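Local coordinates for protein octaprenyl Pyrophosphate Synthase (Helicobacter pylori, PDB 3TC1) that probably builds the C40 octaprenyl diphosphate chain by magnesium-dependent condensation of isopentenyl diphosphate units onto an allylic diphosphate primer, at residues C147-D151 with K152-W156; Q197-D200 with D201-I205. All coordinates share one frame; numbering follows the deposited sequence.

Interaction 1: residues C147-D151 with K152-W156; sequences CFNSD and KQKYW
Asp151 and Gln153 meet in an N-cap at the start of helix 152-177, where the loop after helix 121-144 turns into the helix of this all-helical polyprenyl synthase. Asp151 OD1 accepts from Gln153 N at 2.9 Å. The backbone N-H comes to the anti side of the carboxylate, 28° out of its plane. The Asp151 side chain reaches forward because its CG lies anti to the backbone N (chi1 -173°). Just before the cap, Asn149 forms an Asx turn: its OD1 accepts from Asp151 N at 2.9 Å, and its ND2 donates to Asp151 O at 3.0 Å. Asp151 O is thus gripped twice, since Lys154 N also donates to it, from the opposite face of the carbonyl plane. The extended Lys154 chain crosses the Asp151 side chain at about a right angle, with CE 3.5 Å from Asp151 OD2. Lys154 NZ stays 4.5 Å from Asp151 OD2, too far for a salt bridge, though the opposite charges probably still attract. Nearby, Tyr155 OH probably bonds to Asp201, and Lys152 forms a salt bridge with Glu234. A water bridges Asn149 OD1, at a short 2.5 Å, and Lys154 NZ, at 3.1 Å.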
ATOM      1  N   CYS B 147     -20.241 -12.567  -8.064  1.00 19.85           N
ATOM      2  CA  CYS B 147     -21.520 -13.017  -8.611  1.00 20.71           C
ATOM      3  C   CYS B 147     -22.548 -11.906  -8.483  1.00 17.80           C
ATOM      4  O   CYS B 147     -22.364 -10.975  -7.699  1.00 16.65           O
ATOM      5  CB  CYS B 147     -22.014 -14.271  -7.881  1.00 33.75           C
ATOM      6  SG  CYS B 147     -22.493 -14.005  -6.166  1.00 43.55           S
ATOM      7  N   PHE B 148     -23.622 -11.994  -9.261  1.00 17.08           N
ATOM      8  CA  PHE B 148     -24.662 -10.978  -9.205  1.00 17.71           C
ATOM      9  C   PHE B 148     -25.096 -10.797  -7.755  1.00 17.74           C
ATOM     10  O   PHE B 148     -25.298 -11.777  -7.037  1.00 17.82           O
ATOM     11  CB  PHE B 148     -25.870 -11.396 -10.048  1.00 18.46           C
ATOM     12  CG  PHE B 148     -26.996 -10.402 -10.020  1.00 20.59           C
ATOM     13  CD1 PHE B 148     -26.990  -9.299 -10.868  1.00 20.66           C
ATOM     14  CD2 PHE B 148     -28.048 -10.554  -9.120  1.00 20.64           C
ATOM     15  CE1 PHE B 148     -28.019  -8.360 -10.816  1.00 20.58           C
ATOM     16  CE2 PHE B 148     -29.077  -9.624  -9.059  1.00 17.88           C
ATOM     17  CZ  PHE B 148     -29.063  -8.524  -9.908  1.00 19.81           C
ATOM     18  N   ASN B 149     -25.231  -9.544  -7.326  1.00 16.80           N
ATOM     19  CA  ASN B 149     -25.647  -9.250  -5.956  1.00 18.54           C
ATOM     20  C   ASN B 149     -26.959  -8.473  -5.893  1.00 18.95           C
ATOM     21  O   ASN B 149     -27.100  -7.437  -6.540  1.00 16.47           O
ATOM     22  CB  ASN B 149     -24.574  -8.433  -5.230  1.00 17.78           C
ATOM     23  CG  ASN B 149     -25.079  -7.878  -3.914  1.00 20.93           C
ATOM     24  OD1 ASN B 149     -25.588  -8.624  -3.078  1.00 19.80           O
ATOM     25  ND2 ASN B 149     -24.949  -6.563  -3.724  1.00 17.63           N
ATOM     26  N   SER B 150     -27.907  -8.962  -5.098  1.00 18.01           N
ATOM     27  CA  SER B 150     -29.192  -8.286  -4.960  1.00 20.37           C
ATOM     28  C   SER B 150     -29.360  -7.681  -3.564  1.00 20.69           C
ATOM     29  O   SER B 150     -30.391  -7.075  -3.267  1.00 20.87           O
ATOM     30  CB  SER B 150     -30.337  -9.266  -5.226  1.00 23.61           C
ATOM     31  OG  SER B 150     -30.437 -10.208  -4.175  1.00 23.69           O
ATOM     32  N   ASP B 151     -28.352  -7.855  -2.711  1.00 19.98           N
ATOM     33  CA  ASP B 151     -28.405  -7.324  -1.348  1.00 19.10           C
ATOM     34  C   ASP B 151     -27.909  -5.884  -1.360  1.00 18.60           C
ATOM     35  O   ASP B 151     -26.705  -5.637  -1.443  1.00 15.12           O
ATOM     36  CB  ASP B 151     -27.524  -8.157  -0.410  1.00 24.00           C
ATOM     37  CG  ASP B 151     -27.678  -7.754   1.058  1.00 25.79           C
ATOM     38  OD1 ASP B 151     -28.098  -6.609   1.337  1.00 25.19           O
ATOM     39  OD2 ASP B 151     -27.364  -8.584   1.936  1.00 26.26           O
ATOM     40  N   LYS B 152     -28.838  -4.936  -1.278  1.00 16.26           N
ATOM     41  CA  LYS B 152     -28.468  -3.527  -1.294  1.00 17.28           C
ATOM     42  C   LYS B 152     -27.593  -3.111  -0.117  1.00 14.49           C
ATOM     43  O   LYS B 152     -26.806  -2.177  -0.236  1.00 11.71           O
ATOM     44  CB  LYS B 152     -29.718  -2.638  -1.334  1.00 28.52           C
ATOM     45  CG  LYS B 152     -30.361  -2.542  -2.708  1.00 32.41           C
ATOM     46  CD  LYS B 152     -31.421  -1.448  -2.776  1.00 33.19           C
ATOM     47  CE  LYS B 152     -32.626  -1.771  -1.912  1.00 35.42           C
ATOM     48  NZ  LYS B 152     -33.745  -0.813  -2.155  1.00 38.79           N
ATOM     49  N   GLN B 153     -27.724  -3.790   1.016  1.00 16.27           N
ATOM     50  CA  GLN B 153     -26.922  -3.422   2.180  1.00 20.41           C
ATOM     51  C   GLN B 153     -25.430  -3.628   1.940  1.00 18.85           C
ATOM     52  O   GLN B 153     -24.605  -2.878   2.457  1.00 18.58           O
ATOM     53  CB  GLN B 153     -27.371  -4.204   3.418  1.00 29.96           C
ATOM     54  CG  GLN B 153     -28.828  -3.961   3.802  1.00 37.60           C
ATOM     55  CD  GLN B 153     -29.196  -2.481   3.849  1.00 42.28           C
ATOM     56  OE1 GLN B 153     -30.199  -2.061   3.264  1.00 46.06           O
ATOM     57  NE2 GLN B 153     -28.390  -1.688   4.548  1.00 42.25           N
ATOM     58  N   LYS B 154     -25.082  -4.634   1.144  1.00 16.44           N
ATOM     59  CA  LYS B 154     -23.673  -4.895   0.854  1.00 14.62           C
ATOM     60  C   LYS B 154     -23.132  -3.780  -0.023  1.00 14.05           C
ATOM     61  O   LYS B 154     -21.990  -3.354   0.130  1.00 14.65           O
ATOM     62  CB  LYS B 154     -23.509  -6.242   0.150  1.00 22.09           C
ATOM     63  CG  LYS B 154     -23.978  -7.426   0.982  1.00 25.52           C
ATOM     64  CD  LYS B 154     -23.721  -8.741   0.260  1.00 30.32           C
ATOM     65  CE  LYS B 154     -24.301  -9.912   1.037  1.00 31.67           C
ATOM     66  NZ  LYS B 154     -24.136 -11.195   0.300  1.00 34.60           N
ATOM     67  N   TYR B 155     -23.972  -3.312  -0.944  1.00 14.82           N
ATOM     68  CA  TYR B 155     -23.622  -2.232  -1.855  1.00 14.47           C
ATOM     69  C   TYR B 155     -23.337  -0.962  -1.059  1.00 13.64           C
ATOM     70  O   TYR B 155     -22.316  -0.299  -1.268  1.00 14.24           O
ATOM     71  CB  TYR B 155     -24.785  -1.986  -2.832  1.00 12.94           C
ATOM     72  CG  TYR B 155     -24.655  -0.729  -3.658  1.00 13.87           C
ATOM     73  CD1 TYR B 155     -23.772  -0.662  -4.732  1.00 14.67           C
ATOM     74  CD2 TYR B 155     -25.409   0.403  -3.351  1.00 15.52           C
ATOM     75  CE1 TYR B 155     -23.644   0.505  -5.485  1.00 17.58           C
ATOM     76  CE2 TYR B 155     -25.288   1.575  -4.092  1.00 16.23           C
ATOM     77  CZ  TYR B 155     -24.407   1.620  -5.154  1.00 16.10           C
ATOM     78  OH  TYR B 155     -24.278   2.782  -5.878  1.00 17.09           O
ATOM     79  N   TRP B 156     -24.244  -0.627  -0.146  1.00 14.08           N
ATOM     80  CA  TRP B 156     -24.092   0.569   0.684  1.00 12.78           C
ATOM     81  C   TRP B 156     -22.822   0.519   1.528  1.00 12.71           C
ATOM     82  O   TRP B 156     -22.155   1.532   1.717  1.00 12.29           O
ATOM     83  CB  TRP B 156     -25.314   0.738   1.588  1.00 14.49           C
ATOM     84  CG  TRP B 156     -26.564   1.103   0.837  1.00 14.79           C
ATOM     85  CD1 TRP B 156     -27.788   0.498   0.934  1.00 14.68           C
ATOM     86  CD2 TRP B 156     -26.712   2.163  -0.111  1.00 15.21           C
ATOM     87  NE1 TRP B 156     -28.689   1.120   0.102  1.00 14.81           N
ATOM     88  CE2 TRP B 156     -28.056   2.145  -0.551  1.00 14.45           C
ATOM     89  CE3 TRP B 156     -25.841   3.132  -0.632  1.00 14.50           C
ATOM     90  CZ2 TRP B 156     -28.549   3.057  -1.488  1.00 16.16           C
ATOM     91  CZ3 TRP B 156     -26.333   4.041  -1.565  1.00 20.44           C
ATOM     92  CH2 TRP B 156     -27.678   3.995  -1.984  1.00 16.30           C
TER
HETATM   93  O   HOH W   1     -24.765 -10.991  -2.728  1.00 27.16           O

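Interaction 2: residues Q197-D200 with D201-I205; sequences QIID and DLLDI. With MG (magnesium ion), chain D.
Gln197 and Asp201 join side chains one turn apart on helix 182-205. The Gln197 chain bends at chi2 (56°), which turns its amide along the helix. Gln197 NE2 donates to Asp201 OD1 at 2.9 Å. The acceptor lies in the amide plane, but NE2 stands above the carboxylate plane, 46° out of it. The amide and carboxylate planes are inclined by 53°. Gln197 NE2 also makes a weak bond to Asp200 OD2 at 3.1 Å, so one amide nitrogen touches both acids. Gln197 OE1 is held by Thr163.

With its CG anti to the backbone N, Asp200 swings its carboxylate out to the metal, and Asp200 OD2 binds the magnesium ion at 2.2 Å. Five waters complete a six-ligand shell. One of these waters also donates to Asp200 OD1. Another donates to Asp201 OD1 at 2.7 Å, placing Asp201 in the second shell of the metal. The sequence Asp200-Asp201-Leu202-Leu203-Asp204 is the second aspartate-rich motif, DDxxD, of polyprenyl synthases. In relatives this motif helps bind magnesium and substrate diphosphate.

With Tyr155 as the probable partner of OD2, both carboxylate oxygens of Asp201 are engaged. Asp204 points its carboxylate to the backbone N atoms of Ser218 and Asp219. Away from the metal, Ile199 and Leu203 cross at a slant, with CG2 of Ile199 4.0 Å from CD1 of Leu203. Ile199 CD1 lies 4.3 Å from Leu202 CD2.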
ATOM      1  N   GLN B 197     -20.796   9.171  -5.157  1.00 15.26           N
ATOM      2  CA  GLN B 197     -20.619   7.845  -5.737  1.00 15.55           C
ATOM      3  C   GLN B 197     -21.884   7.316  -6.406  1.00 15.69           C
ATOM      4  O   GLN B 197     -21.805   6.539  -7.356  1.00 16.39           O
ATOM      5  CB  GLN B 197     -20.139   6.850  -4.680  1.00 18.22           C
ATOM      6  CG  GLN B 197     -19.692   5.510  -5.263  1.00 20.01           C
ATOM      7  CD  GLN B 197     -18.611   5.670  -6.321  1.00 22.63           C
ATOM      8  OE1 GLN B 197     -17.552   6.246  -6.061  1.00 22.13           O
ATOM      9  NE2 GLN B 197     -18.875   5.164  -7.522  1.00 22.63           N
ATOM     10  N   ILE B 198     -23.049   7.716  -5.908  1.00 17.46           N
ATOM     11  CA  ILE B 198     -24.296   7.268  -6.520  1.00 16.98           C
ATOM     12  C   ILE B 198     -24.391   7.896  -7.917  1.00 17.26           C
ATOM     13  O   ILE B 198     -24.720   7.215  -8.892  1.00 17.33           O
ATOM     14  CB  ILE B 198     -25.519   7.673  -5.660  1.00 13.60           C
ATOM     15  CG1 ILE B 198     -25.522   6.862  -4.360  1.00 12.06           C
ATOM     16  CG2 ILE B 198     -26.822   7.398  -6.418  1.00 11.85           C
ATOM     17  CD1 ILE B 198     -26.535   7.353  -3.333  1.00 13.95           C
ATOM     18  N   ILE B 199     -24.071   9.186  -8.010  1.00 15.04           N
ATOM     19  CA  ILE B 199     -24.106   9.893  -9.288  1.00 14.27           C
ATOM     20  C   ILE B 199     -23.045   9.316 -10.224  1.00 15.61           C
ATOM     21  O   ILE B 199     -23.237   9.248 -11.444  1.00 15.20           O
ATOM     22  CB  ILE B 199     -23.849  11.414  -9.109  1.00 14.45           C
ATOM     23  CG1 ILE B 199     -25.013  12.054  -8.348  1.00 13.18           C
ATOM     24  CG2 ILE B 199     -23.646  12.080 -10.465  1.00 13.03           C
ATOM     25  CD1 ILE B 199     -26.371  11.871  -9.010  1.00 15.01           C
ATOM     26  N   ASP B 200     -21.923   8.900  -9.655  1.00 13.91           N
ATOM     27  CA  ASP B 200     -20.870   8.326 -10.475  1.00 13.93           C
ATOM     28  C   ASP B 200     -21.356   7.003 -11.057  1.00 13.17           C
ATOM     29  O   ASP B 200     -21.139   6.715 -12.235  1.00 10.29           O
ATOM     30  CB  ASP B 200     -19.609   8.089  -9.661  1.00 15.04           C
ATOM     31  CG  ASP B 200     -18.512   7.483 -10.489  1.00 18.18           C
ATOM     32  OD1 ASP B 200     -17.925   8.209 -11.323  1.00 20.37           O
ATOM     33  OD2 ASP B 200     -18.256   6.276 -10.317  1.00 18.16           O
ATOM     34  N   ASP B 201     -22.021   6.198 -10.234  1.00 11.08           N
ATOM     35  CA  ASP B 201     -22.544   4.921 -10.713  1.00 11.23           C
ATOM     36  C   ASP B 201     -23.631   5.195 -11.749  1.00 14.25           C
ATOM     37  O   ASP B 201     -23.795   4.448 -12.714  1.00 15.45           O
ATOM     38  CB  ASP B 201     -23.133   4.108  -9.553  1.00 16.30           C
ATOM     39  CG  ASP B 201     -22.063   3.544  -8.627  1.00 21.06           C
ATOM     40  OD1 ASP B 201     -20.861   3.695  -8.944  1.00 18.46           O
ATOM     41  OD2 ASP B 201     -22.427   2.938  -7.588  1.00 20.09           O
ATOM     42  N   LEU B 202     -24.371   6.281 -11.548  1.00 15.34           N
ATOM     43  CA  LEU B 202     -25.438   6.643 -12.466  1.00 14.53           C
ATOM     44  C   LEU B 202     -24.849   7.029 -13.827  1.00 14.25           C
ATOM     45  O   LEU B 202     -25.328   6.581 -14.869  1.00 16.23           O
ATOM     46  CB  LEU B 202     -26.258   7.797 -11.878  1.00 16.19           C
ATOM     47  CG  LEU B 202     -27.512   8.232 -12.641  1.00 20.50           C
ATOM     48  CD1 LEU B 202     -28.426   7.037 -12.855  1.00 17.92           C
ATOM     49  CD2 LEU B 202     -28.234   9.321 -11.855  1.00 19.21           C
ATOM     50  N   LEU B 203     -23.795   7.841 -13.809  1.00 16.99           N
ATOM     51  CA  LEU B 203     -23.136   8.286 -15.032  1.00 18.35           C
ATOM     52  C   LEU B 203     -22.488   7.162 -15.839  1.00 18.21           C
ATOM     53  O   LEU B 203     -22.082   7.365 -16.987  1.00 19.71           O
ATOM     54  CB  LEU B 203     -22.105   9.368 -14.708  1.00 22.80           C
ATOM     55  CG  LEU B 203     -22.733  10.699 -14.282  1.00 25.65           C
ATOM     56  CD1 LEU B 203     -21.648  11.686 -13.869  1.00 27.23           C
ATOM     57  CD2 LEU B 203     -23.563  11.252 -15.440  1.00 27.10           C
ATOM     58  N   ASP B 204     -22.394   5.974 -15.252  1.00 18.41           N
ATOM     59  CA  ASP B 204     -21.815   4.845 -15.964  1.00 15.96           C
ATOM     60  C   ASP B 204     -22.840   4.270 -16.922  1.00 16.77           C
ATOM     61  O   ASP B 204     -22.489   3.664 -17.939  1.00 14.27           O
ATOM     62  CB  ASP B 204     -21.402   3.733 -14.999  1.00 18.37           C
ATOM     63  CG  ASP B 204     -20.781   2.534 -15.721  1.00 19.58           C
ATOM     64  OD1 ASP B 204     -19.707   2.690 -16.339  1.00 19.77           O
ATOM     65  OD2 ASP B 204     -21.363   1.432 -15.675  1.00 19.96           O
ATOM     66  N   ILE B 205     -24.113   4.465 -16.604  1.00 14.53           N
ATOM     67  CA  ILE B 205     -25.166   3.900 -17.438  1.00 17.06           C
ATOM     68  C   ILE B 205     -26.147   4.871 -18.063  1.00 19.33           C
ATOM     69  O   ILE B 205     -27.131   4.455 -18.669  1.00 17.15           O
ATOM     70  CB  ILE B 205     -25.950   2.825 -16.652  1.00 18.58           C
ATOM     71  CG1 ILE B 205     -26.440   3.388 -15.309  1.00 18.84           C
ATOM     72  CG2 ILE B 205     -25.060   1.619 -16.422  1.00 15.68           C
ATOM     73  CD1 ILE B 205     -27.697   4.232 -15.402  1.00 17.95           C
TER
HETATM   74 MG    MG D 501     -17.729   4.807 -11.920  1.00 32.47          MG
HETATM   75  O   HOH W   2     -19.201   6.013 -13.527  1.00 24.24           O
HETATM   76  O   HOH W   3     -16.060   6.053 -12.878  1.00 35.36           O
HETATM   77  O   HOH W   4     -19.376   3.476 -11.139  1.00 22.61           O
HETATM   78  O   HOH W   5     -17.298   2.998 -13.365  1.00 27.54           O
HETATM   79  O   HOH W   6     -16.419   3.792 -10.040  1.00 37.19           O

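Overall arrangement
Following the chain from the N terminus, interaction 1 comes first, at the turn from the loop after helix 121-144 into helix 152-177. Interaction 2 follows on the next helix, 182-205. The two lie in series, neither nesting nor crossing, and each is local, so neither closes a long loop. Their centres are about 16 Å apart, yet they touch. Tyr155 OH and Asp201 OD2 make a probable hydrogen bond at 2.5 Å, and Trp156 packs on Ile198. These contacts tie the beginning of helix 152-177 to the later part of helix 182-205. Through Tyr155, the capped helix start reaches the second shell of the magnesium site. Helix 227-233 packs against both.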